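Local atomic coordinates of nitrite oxidoreductase subunit A (Kuenenia stuttgartiensis, PDB entry 7B04), a protein that belongs to the molybdopterin oxidoreductase family and houses a molybdenum atom, two pterin-guanylate groups and an iron/sulfur cluster. Residues Tyr270-His280 and Ser559-Lys567; Gly526-His534 and Ile1094-Leu1102. All coordinates share one frame; numbering follows the deposited sequence.

How the contacts relate
Contacts 1 and 2 sit side by side in the buried interior of the chain, their centres about 11 Å apart. Their segments alternate along the sequence: 270-280, 526-534, 559-567, 1094-1102. Segment 526-534 follows strand 521-525 of a five-stranded parallel sheet; segment 559-567 begins in the adjacent edge strand 558-561. The other two segments are loops, one ahead of helix 280-283 and one leading into strand 1102-1109. Probable hydrogen bonds tie 270-280 to both segments of contact 2: H273 O lies 3.0 Å from H531 NE2, and W272 O 2.7 Å from T1096 OG1. Contact 1 supplies D275 to the molybdenum and meets the chain D group; contact 2 holds the chain E group, whose sulfurs bind the same metal.

Contact 1 of 2, residues Tyr270-His280 and Ser559-Lys567; sequences YTWHGDQAPGH and SHTWAGNYK. With MO (molybdenum atom), chain C; MD1 (phosphoric acid 4-(2-amino-4-oxo-3,4,5,6,-tetrahydro-pteridin-6-yl)-2-hydroxy-3,4-dimercapto-but-3-en-yl ester guanylate ester), chain D.
Y270 and Y566 reach each other through different first torsions: CG of Y270 points away from its own backbone N (chi1 -168°), whereas CG of Y566 sits between its backbone N and carbonyl carbon (chi1 68°). The two side chains then run side by side in the same direction as an offset stack, with ring centroids 4.4 Å apart and planes inclined by 18°. Y566 CB also makes a CH-pi contact, 3.6 Å from the centroid of the Y270 ring; the backbone N of Q276 covers the opposite face. Y270 OH hydrogen-bonds to T288 and Y566 OH to D290.

At the edge of the Y270 ring, near its plane, lies the methyl of A563, with CB 3.6 Å from Y270 CE1. The same methyl touches the stem of D275, whose CB is 3.4 Å from A563 CB. Farther along, T561 CG2 meets the methyl of A277 and approaches H280 CE1 obliquely at 3.4 Å; H280 NE2 hydrogen-bonds to Y525 OH. A277 CB itself covers a face of the H280 imidazole.

Beyond its CB, D275 turns to the metal. OD1 and OD2 each lie 2.1 Å from the molybdenum atom, a two-oxygen grip by one carboxylate. S12 and S13 of the chain D pterin-guanylate group complete part of the sphere, each 2.3 Å from the molybdenum, and both sulfurs of the second such group also bind. H273 spreads one imidazole face over the phosphate-bearing end of the chain D group.

No hydrogen bond spans the two segments. They meet through the tyrosine stack and methyl packing; A563 CB backs the stem of D275, while both carboxylate oxygens of D275 are committed to the six-coordinate metal.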
loop_
_atom_site.group_PDB
_atom_site.type_symbol
_atom_site.label_atom_id
_atom_site.label_comp_id
_atom_site.label_asym_id
_atom_site.label_seq_id
_atom_site.Cartn_x
_atom_site.Cartn_y
_atom_site.Cartn_z
ATOM N N TYR B 270 10.279 3.580 -19.450
ATOM C CA TYR B 270 10.972 4.180 -18.315
ATOM C C TYR B 270 10.822 5.695 -18.327
ATOM O O TYR B 270 10.433 6.303 -17.323
ATOM C CB TYR B 270 12.445 3.770 -18.357
ATOM C CG TYR B 270 13.257 4.053 -17.110
ATOM C CD1 TYR B 270 12.730 3.840 -15.846
ATOM C CD2 TYR B 270 14.574 4.482 -17.205
ATOM C CE1 TYR B 270 13.486 4.070 -14.710
ATOM C CE2 TYR B 270 15.335 4.715 -16.076
ATOM C CZ TYR B 270 14.783 4.514 -14.831
ATOM O OH TYR B 270 15.537 4.750 -13.703
ATOM N N THR B 271 11.163 6.321 -19.448
ATOM C CA THR B 271 11.083 7.771 -19.548
ATOM C C THR B 271 9.643 8.268 -19.505
ATOM O O THR B 271 9.356 9.287 -18.865
ATOM C CB THR B 271 11.785 8.216 -20.819
ATOM O OG1 THR B 271 11.122 7.646 -21.957
ATOM C CG2 THR B 271 13.218 7.745 -20.774
ATOM N N TRP B 272 8.733 7.587 -20.210
ATOM C CA TRP B 272 7.331 8.003 -20.237
ATOM C C TRP B 272 6.770 8.195 -18.834
ATOM O O TRP B 272 5.990 9.122 -18.588
ATOM C CB TRP B 272 6.498 6.981 -21.009
ATOM C CG TRP B 272 5.031 7.070 -20.729
ATOM C CD1 TRP B 272 4.231 6.084 -20.234
ATOM C CD2 TRP B 272 4.188 8.211 -20.926
ATOM N NE1 TRP B 272 2.940 6.538 -20.113
ATOM C CE2 TRP B 272 2.887 7.841 -20.531
ATOM C CE3 TRP B 272 4.407 9.507 -21.400
ATOM C CZ2 TRP B 272 1.811 8.722 -20.595
ATOM C CZ3 TRP B 272 3.340 10.377 -21.461
ATOM C CH2 TRP B 272 2.058 9.981 -21.063
ATOM N N HIS B 273 7.143 7.322 -17.905
ATOM C CA HIS B 273 6.657 7.424 -16.537
ATOM C C HIS B 273 7.401 8.473 -15.715
ATOM O O HIS B 273 7.050 8.684 -14.550
ATOM C CB HIS B 273 6.750 6.053 -15.861
ATOM C CG HIS B 273 5.797 5.039 -16.417
ATOM N ND1 HIS B 273 5.933 3.687 -16.188
ATOM C CD2 HIS B 273 4.694 5.180 -17.189
ATOM C CE1 HIS B 273 4.960 3.038 -16.802
ATOM N NE2 HIS B 273 4.191 3.922 -17.412
ATOM N N GLY B 274 8.390 9.155 -16.288
ATOM C CA GLY B 274 9.179 10.085 -15.505
ATOM C C GLY B 274 10.123 9.425 -14.532
ATOM O O GLY B 274 10.538 10.057 -13.557
ATOM N N ASP B 275 10.479 8.167 -14.780
ATOM C CA ASP B 275 11.239 7.370 -13.831
ATOM C C ASP B 275 12.754 7.498 -14.002
ATOM O O ASP B 275 13.490 7.285 -13.030
ATOM C CB ASP B 275 10.829 5.899 -13.956
ATOM C CG ASP B 275 9.424 5.621 -13.432
ATOM O OD1 ASP B 275 8.946 6.349 -12.539
ATOM O OD2 ASP B 275 8.805 4.651 -13.918
ATOM N N GLN B 276 13.237 7.825 -15.196
ATOM C CA GLN B 276 14.697 7.933 -15.445
ATOM C C GLN B 276 15.252 9.156 -14.732
ATOM O O GLN B 276 14.523 10.109 -14.638
ATOM C CB GLN B 276 14.935 8.043 -16.952
ATOM C CG GLN B 276 16.206 8.765 -17.373
ATOM C CD GLN B 276 16.975 8.207 -18.540
ATOM O OE1 GLN B 276 17.836 7.357 -18.391
ATOM N NE2 GLN B 276 16.719 8.743 -19.713
ATOM N N ALA B 277 16.462 9.106 -14.186
ATOM C CA ALA B 277 17.028 10.370 -13.691
ATOM C C ALA B 277 17.785 10.985 -14.873
ATOM O O ALA B 277 18.876 10.545 -15.144
ATOM C CB ALA B 277 17.940 10.080 -12.548
ATOM N N PRO B 278 17.312 12.076 -15.501
ATOM C CA PRO B 278 17.911 12.596 -16.743
ATOM C C PRO B 278 19.362 13.024 -16.615
ATOM O O PRO B 278 20.075 13.046 -17.625
ATOM C CB PRO B 278 17.014 13.794 -17.082
ATOM C CG PRO B 278 15.733 13.510 -16.318
ATOM C CD PRO B 278 16.202 12.932 -15.046
ATOM N N GLY B 279 19.819 13.360 -15.410
ATOM C CA GLY B 279 21.198 13.792 -15.242
ATOM C C GLY B 279 22.203 12.667 -15.346
ATOM O O GLY B 279 23.383 12.929 -15.580
ATOM N N HIS B 280 21.758 11.420 -15.179
ATOM C CA HIS B 280 22.688 10.293 -15.181
ATOM C C HIS B 280 23.417 10.098 -16.509
ATOM O O HIS B 280 24.639 9.867 -16.475
ATOM C CB HIS B 280 21.942 9.021 -14.769
ATOM C CG HIS B 280 21.649 8.945 -13.304
ATOM N ND1 HIS B 280 20.995 7.878 -12.727
ATOM C CD2 HIS B 280 21.922 9.809 -12.297
ATOM C CE1 HIS B 280 20.882 8.086 -11.427
ATOM N NE2 HIS B 280 21.434 9.250 -11.141
ATOM N N SER B 559 25.385 7.856 -5.512
ATOM C CA SER B 559 24.211 8.699 -5.684
ATOM C C SER B 559 23.270 7.981 -6.639
ATOM O O SER B 559 23.622 7.741 -7.800
ATOM C CB SER B 559 24.611 10.079 -6.205
ATOM O OG SER B 559 23.486 10.892 -6.468
ATOM N N HIS B 560 22.077 7.641 -6.154
ATOM C CA HIS B 560 21.215 6.682 -6.828
ATOM C C HIS B 560 19.792 7.203 -6.944
ATOM O O HIS B 560 19.293 7.889 -6.046
ATOM C CB HIS B 560 21.218 5.339 -6.088
ATOM C CG HIS B 560 22.590 4.803 -5.823
ATOM N ND1 HIS B 560 23.402 4.313 -6.822
ATOM C CD2 HIS B 560 23.296 4.688 -4.673
ATOM C CE1 HIS B 560 24.550 3.919 -6.300
ATOM N NE2 HIS B 560 24.510 4.133 -4.997
ATOM N N THR B 561 19.144 6.866 -8.056
ATOM C CA THR B 561 17.730 7.132 -8.265
ATOM C C THR B 561 16.942 5.831 -8.171
ATOM O O THR B 561 17.471 4.745 -8.423
ATOM C CB THR B 561 17.472 7.797 -9.624
ATOM O OG1 THR B 561 16.108 8.229 -9.695
ATOM C CG2 THR B 561 17.747 6.829 -10.761
ATOM N N TRP B 562 15.674 5.951 -7.788
ATOM C CA TRP B 562 14.797 4.802 -7.636
ATOM C C TRP B 562 13.525 5.018 -8.435
ATOM O O TRP B 562 13.011 6.137 -8.516
ATOM C CB TRP B 562 14.456 4.549 -6.172
ATOM C CG TRP B 562 15.641 4.153 -5.387
ATOM C CD1 TRP B 562 16.299 4.907 -4.467
ATOM C CD2 TRP B 562 16.340 2.906 -5.462
ATOM N NE1 TRP B 562 17.358 4.204 -3.954
ATOM C CE2 TRP B 562 17.407 2.972 -4.550
ATOM C CE3 TRP B 562 16.162 1.738 -6.209
ATOM C CZ2 TRP B 562 18.295 1.919 -4.361
ATOM C CZ3 TRP B 562 17.045 0.692 -6.022
ATOM C CH2 TRP B 562 18.098 0.790 -5.105
ATOM N N ALA B 563 13.022 3.937 -9.015
ATOM C CA ALA B 563 11.911 4.023 -9.945
ATOM C C ALA B 563 11.237 2.655 -10.004
ATOM O O ALA B 563 11.427 1.820 -9.112
ATOM C CB ALA B 563 12.413 4.499 -11.315
ATOM N N GLY B 564 10.447 2.429 -11.047
ATOM C CA GLY B 564 9.903 1.116 -11.291
ATOM C C GLY B 564 10.972 0.189 -11.841
ATOM O O GLY B 564 12.169 0.477 -11.828
ATOM N N ASN B 565 10.515 -0.957 -12.339
ATOM C CA ASN B 565 11.418 -1.977 -12.867
ATOM C C ASN B 565 11.663 -1.698 -14.344
ATOM O O ASN B 565 10.826 -2.002 -15.195
ATOM C CB ASN B 565 10.856 -3.376 -12.649
ATOM C CG ASN B 565 11.949 -4.420 -12.550
ATOM O OD1 ASN B 565 13.132 -4.105 -12.687
ATOM N ND2 ASN B 565 11.563 -5.665 -12.308
ATOM N N TYR B 566 12.835 -1.140 -14.649
ATOM C CA TYR B 566 13.183 -0.707 -15.994
ATOM C C TYR B 566 14.264 -1.545 -16.651
ATOM O O TYR B 566 14.414 -1.478 -17.875
ATOM C CB TYR B 566 13.708 0.733 -15.953
ATOM C CG TYR B 566 15.043 0.794 -15.242
ATOM C CD1 TYR B 566 15.109 0.825 -13.856
ATOM C CD2 TYR B 566 16.239 0.772 -15.954
ATOM C CE1 TYR B 566 16.320 0.850 -13.199
ATOM C CE2 TYR B 566 17.455 0.794 -15.304
ATOM C CZ TYR B 566 17.489 0.835 -13.929
ATOM O OH TYR B 566 18.701 0.857 -13.282
ATOM N N LYS B 567 15.023 -2.322 -15.878
ATOM C CA LYS B 567 16.329 -2.799 -16.329
ATOM C C LYS B 567 16.154 -3.965 -17.301
ATOM O O LYS B 567 16.415 -5.131 -17.000
ATOM C CB LYS B 567 17.206 -3.173 -15.143
ATOM C CG LYS B 567 18.666 -3.400 -15.522
ATOM C CD LYS B 567 19.552 -3.606 -14.303
ATOM C CE LYS B 567 20.366 -2.365 -13.983
ATOM N NZ LYS B 567 19.564 -1.340 -13.270
HETATM MO MO MO C . 7.568 4.746 -12.175
HETATM P PB MD1 D . 1.399 1.791 -15.429
HETATM O O3B MD1 D . 0.716 1.316 -14.010
HETATM O O1B MD1 D . 0.290 2.203 -16.366
HETATM O O2B MD1 D . 2.149 0.626 -16.029
HETATM O O3A MD1 D . 2.453 3.050 -15.240
HETATM C C10 MD1 D . 3.040 3.345 -14.005
HETATM C C11 MD1 D . 3.148 4.890 -13.848
HETATM O O11 MD1 D . 1.896 5.420 -12.991
HETATM C C12 MD1 D . 4.321 5.240 -13.316
HETATM S S12 MD1 D . 5.449 3.933 -12.750
HETATM C C13 MD1 D . 4.848 6.693 -13.134
HETATM S S13 MD1 D . 6.492 6.784 -12.365
HETATM C C14 MD1 D . 4.217 7.962 -13.469
HETATM N N15 MD1 D . 3.831 8.618 -12.060
HETATM C C16 MD1 D . 2.905 9.681 -12.101
HETATM C C15 MD1 D . 2.711 10.510 -10.881
HETATM O O14 MD1 D . 3.341 10.274 -9.906
HETATM N N17 MD1 D . 1.734 11.631 -10.889
HETATM C C17 MD1 D . 0.910 11.931 -12.160
HETATM N N16 MD1 D . -0.039 13.028 -12.166
HETATM N N18 MD1 D . 1.100 11.100 -13.405
HETATM C C20 MD1 D . 2.043 10.013 -13.422
HETATM N N8 MD1 D . 2.174 9.267 -14.603
HETATM C C7 MD1 D . 3.161 8.011 -14.541
HETATM P PA MD1 D . -0.237 -0.025 -13.867
HETATM O O1A MD1 D . -0.165 -0.573 -12.463
HETATM O O2A MD1 D . -1.646 0.389 -14.175
HETATM O "O5'" MD1 D . 0.125 -1.214 -14.945
HETATM C "C5'" MD1 D . -0.488 -2.453 -14.719
HETATM C "C4'" MD1 D . -1.761 -2.615 -15.621
HETATM O "O4'" MD1 D . -1.699 -3.979 -16.365
HETATM C "C1'" MD1 D . -2.681 -4.914 -15.596
HETATM N N9 MD1 D . -2.043 -6.222 -15.282
HETATM C C4 MD1 D . -1.742 -7.038 -16.278
HETATM N N3 MD1 D . -1.920 -6.900 -17.746
HETATM C C2 MD1 D . -1.486 -7.976 -18.626
HETATM N N2 MD1 D . -1.662 -7.834 -20.054
HETATM N N1 MD1 D . -0.886 -9.172 -18.093
HETATM C C6 MD1 D . -0.718 -9.298 -16.680
HETATM O O6 MD1 D . -0.226 -10.278 -16.235
HETATM C C5 MD1 D . -1.176 -8.162 -15.755
HETATM N N7 MD1 D . -1.143 -8.015 -14.435
HETATM C C8 MD1 D . -1.679 -6.813 -14.129
HETATM C "C2'" MD1 D . -2.997 -4.288 -14.532
HETATM O "O2'" MD1 D . -4.381 -4.574 -14.172
HETATM C "C3'" MD1 D . -2.817 -2.683 -14.902
HETATM O "O3'" MD1 D . -3.982 -2.232 -15.654
#

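Contact 2 of 2, residues Gly526-His534 and Ile1094-Leu1102; sequences GEGVNHYFH and INTVPKETL. With MD1 (phosphoric acid 4-(2-amino-4-oxo-3,4,5,6,-tetrahydro-pteridin-6-yl)-2-hydroxy-3,4-dimercapto-but-3-en-yl ester guanylate ester), chain E.
H531, just past the short, weakly bonded helix 527-530, meets K1099 of the irregular segment 1094-1102 in the pocket that this molybdopterin oxidoreductase family member forms round the chain E pterin-guanylate group. The helix comes directly after a strand of the parallel sheet. K1099 N donates to H531 O over 3.1 Å.

The H531 ring is packed on both faces. P1098 CD stands over one in a CH-pi contact, 3.6 Å from the ring centroid, and E527 CB covers the other, so the imidazole is held flat between an aliphatic stem and a proline. K1099 CE borders its edge. With CG of K1099 opposite its own carbonyl carbon (chi1 -64°) and the chain extended beyond, the lysine runs past H531 CB toward the ligand. Its NZ hydrogen-bonds to phosphate O1A of the chain E group at 2.7 Å and adds a weak bond to E527 O. The nearby lysine would probably offset the negative charge of the diphosphate, whose other half receives E527 N at O2B over 3.0 Å.

The fit is looser at N1095, whose ND2 stays 3.8 Å from N530 O without a hydrogen bond. No side opens to solvent, since every touching residue is buried. E1100 CG packs against F533 CB at 3.6 Å; OE1 of E1100 stays beside F533, while OE2 accepts from the backbone N atoms of A853 and E852. V1097 CG1 rests against the backbone of Y532.

On the ligand side, K1099 CB lies over one face of the Y532 ring, a CH-pi contact, and Y532 OH donates to guanine N7, which lies at the ring edge, in plane, 2.9 Å from Y532 OH.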
loop_
_atom_site.group_PDB
_atom_site.type_symbol
_atom_site.label_atom_id
_atom_site.label_comp_id
_atom_site.label_asym_id
_atom_site.label_seq_id
_atom_site.Cartn_x
_atom_site.Cartn_y
_atom_site.Cartn_z
ATOM N N GLY B 526 14.386 10.018 -6.056
ATOM C CA GLY B 526 13.390 9.417 -6.920
ATOM C C GLY B 526 12.627 10.481 -7.650
ATOM O O GLY B 526 13.150 11.562 -7.938
ATOM N N GLU B 527 11.373 10.177 -7.939
ATOM C CA GLU B 527 10.525 11.030 -8.752
ATOM C C GLU B 527 9.849 12.128 -7.949
ATOM O O GLU B 527 9.041 12.877 -8.503
ATOM C CB GLU B 527 9.510 10.166 -9.496
ATOM C CG GLU B 527 10.180 9.341 -10.587
ATOM C CD GLU B 527 11.001 8.192 -10.030
ATOM O OE1 GLU B 527 10.501 7.486 -9.136
ATOM O OE2 GLU B 527 12.162 8.019 -10.457
ATOM N N GLY B 528 10.146 12.226 -6.653
ATOM C CA GLY B 528 9.821 13.441 -5.938
ATOM C C GLY B 528 10.590 14.635 -6.452
ATOM O O GLY B 528 10.144 15.773 -6.283
ATOM N N VAL B 529 11.739 14.397 -7.083
ATOM C CA VAL B 529 12.517 15.455 -7.712
ATOM C C VAL B 529 12.646 15.201 -9.210
ATOM O O VAL B 529 12.841 16.139 -9.990
ATOM C CB VAL B 529 13.901 15.582 -7.051
ATOM C CG1 VAL B 529 13.749 15.974 -5.592
ATOM C CG2 VAL B 529 14.671 14.275 -7.175
ATOM N N ASN B 530 12.538 13.936 -9.626
ATOM C CA ASN B 530 12.614 13.616 -11.047
ATOM C C ASN B 530 11.359 14.003 -11.816
ATOM O O ASN B 530 11.393 14.021 -13.051
ATOM C CB ASN B 530 12.890 12.126 -11.250
ATOM C CG ASN B 530 14.361 11.784 -11.128
ATOM O OD1 ASN B 530 15.228 12.623 -11.368
ATOM N ND2 ASN B 530 14.649 10.541 -10.764
ATOM N N HIS B 531 10.261 14.315 -11.128
ATOM C CA HIS B 531 9.031 14.744 -11.781
ATOM C C HIS B 531 8.895 16.263 -11.815
ATOM O O HIS B 531 7.780 16.787 -11.902
ATOM C CB HIS B 531 7.822 14.106 -11.098
ATOM C CG HIS B 531 7.615 12.667 -11.461
ATOM N ND1 HIS B 531 6.672 11.872 -10.846
ATOM C CD2 HIS B 531 8.225 11.883 -12.381
ATOM C CE1 HIS B 531 6.711 10.660 -11.370
ATOM N NE2 HIS B 531 7.646 10.640 -12.303
ATOM N N TYR B 532 10.019 16.979 -11.770
ATOM C CA TYR B 532 10.065 18.409 -12.033
ATOM C C TYR B 532 10.935 18.670 -13.257
ATOM O O TYR B 532 11.802 17.865 -13.611
ATOM C CB TYR B 532 10.595 19.189 -10.824
ATOM C CG TYR B 532 9.653 19.197 -9.642
ATOM C CD1 TYR B 532 8.547 20.038 -9.615
ATOM C CD2 TYR B 532 9.871 18.365 -8.555
ATOM C CE1 TYR B 532 7.684 20.046 -8.535
ATOM C CE2 TYR B 532 9.014 18.367 -7.473
ATOM C CZ TYR B 532 7.924 19.207 -7.466
ATOM O OH TYR B 532 7.075 19.205 -6.384
ATOM N N PHE B 533 10.691 19.821 -13.894
ATOM C CA PHE B 533 11.278 20.115 -15.200
ATOM C C PHE B 533 12.796 20.019 -15.167
ATOM O O PHE B 533 13.410 19.393 -16.039
ATOM C CB PHE B 533 10.839 21.500 -15.668
ATOM C CG PHE B 533 11.258 21.830 -17.068
ATOM C CD1 PHE B 533 10.511 21.393 -18.148
ATOM C CD2 PHE B 533 12.400 22.578 -17.305
ATOM C CE1 PHE B 533 10.893 21.700 -19.441
ATOM C CE2 PHE B 533 12.787 22.887 -18.594
ATOM C CZ PHE B 533 12.033 22.448 -19.664
ATOM N N HIS B 534 13.421 20.614 -14.158
ATOM C CA HIS B 534 14.877 20.696 -14.106
ATOM C C HIS B 534 15.469 19.539 -13.325
ATOM O O HIS B 534 16.489 19.672 -12.639
ATOM C CB HIS B 534 15.296 22.042 -13.518
ATOM C CG HIS B 534 14.944 23.203 -14.391
ATOM N ND1 HIS B 534 15.603 23.473 -15.572
ATOM C CD2 HIS B 534 13.987 24.152 -14.268
ATOM C CE1 HIS B 534 15.071 24.543 -16.134
ATOM N NE2 HIS B 534 14.088 24.975 -15.363
ATOM N N ILE B 1094 12.642 12.040 -23.500
ATOM C CA ILE B 1094 11.804 12.895 -22.659
ATOM C C ILE B 1094 11.419 12.166 -21.385
ATOM O O ILE B 1094 10.922 11.032 -21.417
ATOM C CB ILE B 1094 10.534 13.350 -23.394
ATOM C CG1 ILE B 1094 10.831 14.418 -24.439
ATOM C CG2 ILE B 1094 9.564 13.946 -22.415
ATOM C CD1 ILE B 1094 9.548 15.122 -24.960
ATOM N N ASN B 1095 11.632 12.831 -20.251
ATOM C CA ASN B 1095 11.303 12.303 -18.932
ATOM C C ASN B 1095 10.145 13.131 -18.388
ATOM O O ASN B 1095 10.333 14.278 -17.971
ATOM C CB ASN B 1095 12.505 12.383 -18.004
ATOM C CG ASN B 1095 12.575 11.211 -17.055
ATOM O OD1 ASN B 1095 12.820 10.077 -17.467
ATOM N ND2 ASN B 1095 12.342 11.472 -15.775
ATOM N N THR B 1096 8.944 12.563 -18.429
ATOM C CA THR B 1096 7.741 13.328 -18.137
ATOM C C THR B 1096 7.721 13.793 -16.687
ATOM O O THR B 1096 8.233 13.125 -15.779
ATOM C CB THR B 1096 6.501 12.506 -18.421
ATOM O OG1 THR B 1096 6.383 11.481 -17.428
ATOM C CG2 THR B 1096 6.575 11.916 -19.822
ATOM N N VAL B 1097 7.119 14.961 -16.479
ATOM C CA VAL B 1097 7.077 15.597 -15.164
ATOM C C VAL B 1097 5.646 15.961 -14.789
ATOM O O VAL B 1097 5.107 16.961 -15.288
ATOM C CB VAL B 1097 7.979 16.838 -15.155
ATOM C CG1 VAL B 1097 9.403 16.396 -15.077
ATOM C CG2 VAL B 1097 7.742 17.705 -16.419
ATOM N N PRO B 1098 4.992 15.198 -13.908
ATOM C CA PRO B 1098 3.635 15.584 -13.494
ATOM C C PRO B 1098 3.603 16.646 -12.413
ATOM O O PRO B 1098 2.554 17.280 -12.228
ATOM C CB PRO B 1098 3.027 14.265 -12.991
ATOM C CG PRO B 1098 3.928 13.192 -13.514
ATOM C CD PRO B 1098 5.287 13.803 -13.539
ATOM N N LYS B 1099 4.711 16.870 -11.709
ATOM C CA LYS B 1099 4.736 17.796 -10.584
ATOM C C LYS B 1099 5.015 19.242 -10.979
ATOM O O LYS B 1099 4.886 20.131 -10.127
ATOM C CB LYS B 1099 5.758 17.324 -9.548
ATOM C CG LYS B 1099 5.363 15.986 -8.952
ATOM C CD LYS B 1099 6.308 15.514 -7.871
ATOM C CE LYS B 1099 5.845 14.166 -7.341
ATOM N NZ LYS B 1099 6.682 13.673 -6.221
ATOM N N GLU B 1100 5.393 19.511 -12.229
ATOM C CA GLU B 1100 5.547 20.894 -12.674
ATOM C C GLU B 1100 4.147 21.439 -12.917
ATOM O O GLU B 1100 3.644 21.508 -14.044
ATOM C CB GLU B 1100 6.424 20.991 -13.913
ATOM C CG GLU B 1100 7.874 21.240 -13.577
ATOM C CD GLU B 1100 8.168 22.697 -13.282
ATOM O OE1 GLU B 1100 9.206 22.962 -12.642
ATOM O OE2 GLU B 1100 7.372 23.571 -13.688
ATOM N N THR B 1101 3.511 21.830 -11.820
ATOM C CA THR B 1101 2.155 22.342 -11.857
ATOM C C THR B 1101 1.887 23.080 -10.557
ATOM O O THR B 1101 2.517 22.813 -9.530
ATOM C CB THR B 1101 1.129 21.214 -12.053
ATOM O OG1 THR B 1101 -0.097 21.753 -12.566
ATOM C CG2 THR B 1101 0.852 20.492 -10.736
ATOM N N LEU B 1102 0.976 24.038 -10.633
ATOM C CA LEU B 1102 0.409 24.681 -9.461
ATOM C C LEU B 1102 -1.100 24.694 -9.613
ATOM O O LEU B 1102 -1.628 24.684 -10.725
ATOM C CB LEU B 1102 0.928 26.091 -9.235
ATOM C CG LEU B 1102 2.424 26.154 -8.959
ATOM C CD1 LEU B 1102 2.968 27.452 -9.481
ATOM C CD2 LEU B 1102 2.707 26.004 -7.479
HETATM P PB MD1 E . 8.997 8.018 -5.434
HETATM O O3B MD1 E . 8.126 9.310 -5.966
HETATM O O1B MD1 E . 9.042 8.026 -3.924
HETATM O O2B MD1 E . 10.402 8.104 -5.979
HETATM O O3A MD1 E . 8.270 6.635 -5.967
HETATM C C10 MD1 E . 8.264 6.313 -7.331
HETATM C C11 MD1 E . 8.343 4.766 -7.483
HETATM O O11 MD1 E . 7.523 4.175 -6.237
HETATM C C12 MD1 E . 7.955 4.414 -8.717
HETATM S S12 MD1 E . 8.411 5.482 -10.113
HETATM C C13 MD1 E . 7.178 3.134 -9.125
HETATM S S13 MD1 E . 6.822 2.948 -10.895
HETATM C C14 MD1 E . 6.669 2.123 -8.239
HETATM N N15 MD1 E . 5.530 2.876 -7.398
HETATM C C16 MD1 E . 5.136 2.169 -6.248
HETATM C C15 MD1 E . 3.719 2.098 -5.804
HETATM O O14 MD1 E . 2.869 2.641 -6.428
HETATM N N17 MD1 E . 3.382 1.336 -4.571
HETATM C C17 MD1 E . 4.494 0.630 -3.761
HETATM N N16 MD1 E . 4.155 -0.112 -2.562
HETATM N N18 MD1 E . 5.935 0.704 -4.210
HETATM C C20 MD1 E . 6.279 1.435 -5.402
HETATM N N8 MD1 E . 7.606 1.538 -5.862
HETATM C C7 MD1 E . 7.686 1.338 -7.452
HETATM P PA MD1 E . 7.260 10.322 -4.994
HETATM O O1A MD1 E . 6.277 11.074 -5.856
HETATM O O2A MD1 E . 6.523 9.493 -3.971
HETATM O "O5'" MD1 E . 8.229 11.407 -4.220
HETATM C "C5'" MD1 E . 8.856 11.033 -3.030
HETATM C "C4'" MD1 E . 8.939 12.239 -2.030
HETATM O "O4'" MD1 E . 9.605 13.494 -2.678
HETATM C "C1'" MD1 E . 8.682 14.654 -2.212
HETATM N N9 MD1 E . 8.799 15.846 -3.094
HETATM C C4 MD1 E . 9.923 16.553 -3.099
HETATM N N3 MD1 E . 11.205 16.395 -2.354
HETATM C C2 MD1 E . 12.297 17.343 -2.567
HETATM N N2 MD1 E . 13.545 17.186 -1.842
HETATM N N1 MD1 E . 12.135 18.433 -3.498
HETATM C C6 MD1 E . 10.902 18.579 -4.208
HETATM O O6 MD1 E . 10.762 19.469 -4.975
HETATM C C5 MD1 E . 9.760 17.580 -3.978
HETATM N N7 MD1 E . 8.539 17.486 -4.497
HETATM C C8 MD1 E . 7.931 16.413 -3.953
HETATM C "C2'" MD1 E . 7.532 14.120 -2.304
HETATM O "O2'" MD1 E . 6.551 14.865 -1.527
HETATM C "C3'" MD1 E . 7.768 12.605 -1.666
HETATM O "O3'" MD1 E . 7.718 12.667 -0.211
#